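PDB 1VGP: 373aa long hypothetical citrate synthase from Sulfolobus tokodaii, which is a hypothetical protein of the citrate synthase family, with a largely helical fold, and forms a two-chain assembly. Local coordinates for residues G216-E221 / A329-A334. Numbering follows the deposited sequence.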
ATOM      1  N   GLY A 216       3.417   3.668 -15.525  1.00 55.13           N
ATOM      2  CA  GLY A 216       3.205   4.578 -16.638  1.00 59.59           C
ATOM      3  C   GLY A 216       3.076   6.016 -16.166  1.00 62.40           C
ATOM      4  O   GLY A 216       2.594   6.269 -15.066  1.00 65.00           O
ATOM      5  N   GLY A 217       3.516   6.958 -16.998  1.00 62.72           N
ATOM      6  CA  GLY A 217       3.535   8.351 -16.585  1.00 63.67           C
ATOM      7  C   GLY A 217       4.422   8.639 -15.390  1.00 64.67           C
ATOM      8  O   GLY A 217       5.073   7.741 -14.849  1.00 66.03           O
ATOM      9  N   ALA A 218       4.436   9.903 -14.974  1.00 64.97           N
ATOM     10  CA  ALA A 218       5.370  10.387 -13.954  1.00 66.68           C
ATOM     11  C   ALA A 218       6.791  10.070 -14.353  1.00 66.45           C
ATOM     12  O   ALA A 218       7.529   9.440 -13.594  1.00 65.35           O
ATOM     13  CB  ALA A 218       5.050   9.766 -12.590  1.00 66.20           C
ATOM     14  N   ASN A 219       7.181  10.500 -15.548  1.00 67.22           N
ATOM     15  CA  ASN A 219       8.469  10.102 -16.089  1.00 69.41           C
ATOM     16  C   ASN A 219       9.494  11.194 -15.911  1.00 69.75           C
ATOM     17  O   ASN A 219      10.446  11.038 -15.140  1.00 72.24           O
ATOM     18  CB  ASN A 219       8.309   9.726 -17.559  1.00 71.40           C
ATOM     19  CG  ASN A 219       7.715   8.346 -17.733  1.00 73.71           C
ATOM     20  OD1 ASN A 219       8.217   7.369 -17.181  1.00 75.34           O
ATOM     21  ND2 ASN A 219       6.625   8.259 -18.500  1.00 76.76           N
ATOM     22  N   TYR A 220       9.300  12.307 -16.613  1.00 66.80           N
ATOM     23  CA  TYR A 220      10.118  13.508 -16.385  1.00 63.65           C
ATOM     24  C   TYR A 220      11.571  13.298 -16.796  1.00 61.52           C
ATOM     25  O   TYR A 220      12.448  14.081 -16.435  1.00 59.47           O
ATOM     26  CB  TYR A 220      10.027  13.904 -14.910  1.00 61.64           C
ATOM     27  CG  TYR A 220       8.602  13.954 -14.429  1.00 59.96           C
ATOM     28  CD1 TYR A 220       8.177  13.163 -13.363  1.00 59.91           C
ATOM     29  CD2 TYR A 220       7.661  14.756 -15.073  1.00 60.42           C
ATOM     30  CE1 TYR A 220       6.845  13.167 -12.954  1.00 60.90           C
ATOM     31  CE2 TYR A 220       6.333  14.768 -14.677  1.00 60.73           C
ATOM     32  CZ  TYR A 220       5.928  13.973 -13.619  1.00 61.22           C
ATOM     33  OH  TYR A 220       4.611  13.973 -13.236  1.00 61.67           O
ATOM     34  N   GLU A 221      11.808  12.240 -17.567  1.00 59.83           N
ATOM     35  CA  GLU A 221      13.101  12.029 -18.200  1.00 57.51           C
ATOM     36  C   GLU A 221      13.216  12.977 -19.387  1.00 54.21           C
ATOM     37  O   GLU A 221      14.305  13.196 -19.920  1.00 53.91           O
ATOM     38  CB  GLU A 221      13.220  10.573 -18.659  1.00 60.85           C
ATOM     39  CG  GLU A 221      13.788   9.639 -17.599  1.00 66.26           C
ATOM     40  CD  GLU A 221      15.312   9.610 -17.604  1.00 71.00           C
ATOM     41  OE1 GLU A 221      15.911   9.271 -16.556  1.00 73.16           O
ATOM     42  OE2 GLU A 221      15.906   9.925 -18.658  1.00 72.97           O
ATOM     43  N   ALA A 329       5.671  13.745  -6.737  1.00 29.67           N
ATOM     44  CA  ALA A 329       4.901  14.128  -5.552  1.00 27.55           C
ATOM     45  C   ALA A 329       3.844  15.209  -5.831  1.00 27.79           C
ATOM     46  O   ALA A 329       2.773  15.193  -5.223  1.00 25.09           O
ATOM     47  CB  ALA A 329       5.853  14.587  -4.457  1.00 27.78           C
ATOM     48  N   VAL A 330       4.152  16.147  -6.735  1.00 28.21           N
ATOM     49  CA  VAL A 330       3.151  17.105  -7.226  1.00 29.14           C
ATOM     50  C   VAL A 330       2.071  16.394  -8.055  1.00 30.48           C
ATOM     51  O   VAL A 330       0.886  16.724  -7.961  1.00 30.48           O
ATOM     52  CB  VAL A 330       3.805  18.227  -8.092  1.00 28.86           C
ATOM     53  CG1 VAL A 330       2.777  19.305  -8.436  1.00 24.74           C
ATOM     54  CG2 VAL A 330       4.983  18.847  -7.346  1.00 27.58           C
ATOM     55  N   PHE A 331       2.492  15.421  -8.860  1.00 30.81           N
ATOM     56  CA  PHE A 331       1.581  14.482  -9.499  1.00 31.84           C
ATOM     57  C   PHE A 331       0.624  13.914  -8.441  1.00 32.56           C
ATOM     58  O   PHE A 331      -0.604  13.952  -8.596  1.00 31.55           O
ATOM     59  CB  PHE A 331       2.407  13.360 -10.140  1.00 35.82           C
ATOM     60  CG  PHE A 331       1.638  12.464 -11.082  1.00 39.65           C
ATOM     61  CD1 PHE A 331       0.319  12.105 -10.834  1.00 41.12           C
ATOM     62  CD2 PHE A 331       2.264  11.947 -12.213  1.00 41.06           C
ATOM     63  CE1 PHE A 331      -0.368  11.249 -11.696  1.00 40.87           C
ATOM     64  CE2 PHE A 331       1.586  11.095 -13.074  1.00 41.17           C
ATOM     65  CZ  PHE A 331       0.267  10.747 -12.811  1.00 40.15           C
ATOM     66  N   ALA A 332       1.200  13.394  -7.360  1.00 31.59           N
ATOM     67  CA  ALA A 332       0.424  12.719  -6.320  1.00 30.76           C
ATOM     68  C   ALA A 332      -0.622  13.650  -5.706  1.00 31.19           C
ATOM     69  O   ALA A 332      -1.745  13.221  -5.391  1.00 29.90           O
ATOM     70  CB  ALA A 332       1.357  12.198  -5.244  1.00 28.36           C
ATOM     71  N   SER A 333      -0.246  14.918  -5.537  1.00 30.14           N
ATOM     72  CA  SER A 333      -1.161  15.928  -5.017  1.00 32.58           C
ATOM     73  C   SER A 333      -2.441  15.938  -5.823  1.00 32.36           C
ATOM     74  O   SER A 333      -3.536  16.024  -5.271  1.00 32.32           O
ATOM     75  CB  SER A 333      -0.531  17.319  -5.090  1.00 35.06           C
ATOM     76  OG  SER A 333       0.868  17.224  -5.192  1.00 45.59           O
ATOM     77  N   ALA A 334      -2.293  15.870  -7.139  1.00 31.77           N
ATOM     78  CA  ALA A 334      -3.445  15.872  -8.023  1.00 31.59           C
ATOM     79  C   ALA A 334      -4.158  14.526  -7.936  1.00 31.43           C
ATOM     80  O   ALA A 334      -5.369  14.465  -7.723  1.00 30.54           O
ATOM     81  CB  ALA A 334      -2.998  16.139  -9.447  1.00 31.06           C
TER
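F331 reaches from helix 327-346 to the loop 216-221 and meets A218 and Y220 there. Its CG is anti to the backbone N (chi1 -168°), which carries the ring off the helix toward the loop. The ring atoms CD2 and CE2 make the closest approaches, and CB also lies near Y220 OH. CD2 lies 3.6 Å from the methyl CB of A218. CE2 is 3.6 Å from the backbone N of A218, and the G217 carbonyl carbon borders the same atom more loosely.

Y220 comes in with the hydroxyl end of its ring. Its OH is 3.3 Å from F331 CD2, with CD2 near the plane of the tyrosine ring, and the two side chains cross at about a right angle. No hydrogen bond links the segments; a methyl group, a phenyl ring and the tyrosine ring with its hydroxyl meet by van der Waals packing.

Other aromatic groups extend the cluster: H177 packs edge-to-face with F331, and F327 does the same with Y220. N219 turns instead to D310, to which its ND2 is hydrogen-bonded. The arrangement packs the link between helices 199-210 and 221-228 against a buried part of helix 327-346, near the chain centre, within the mostly helical citrate synthase fold.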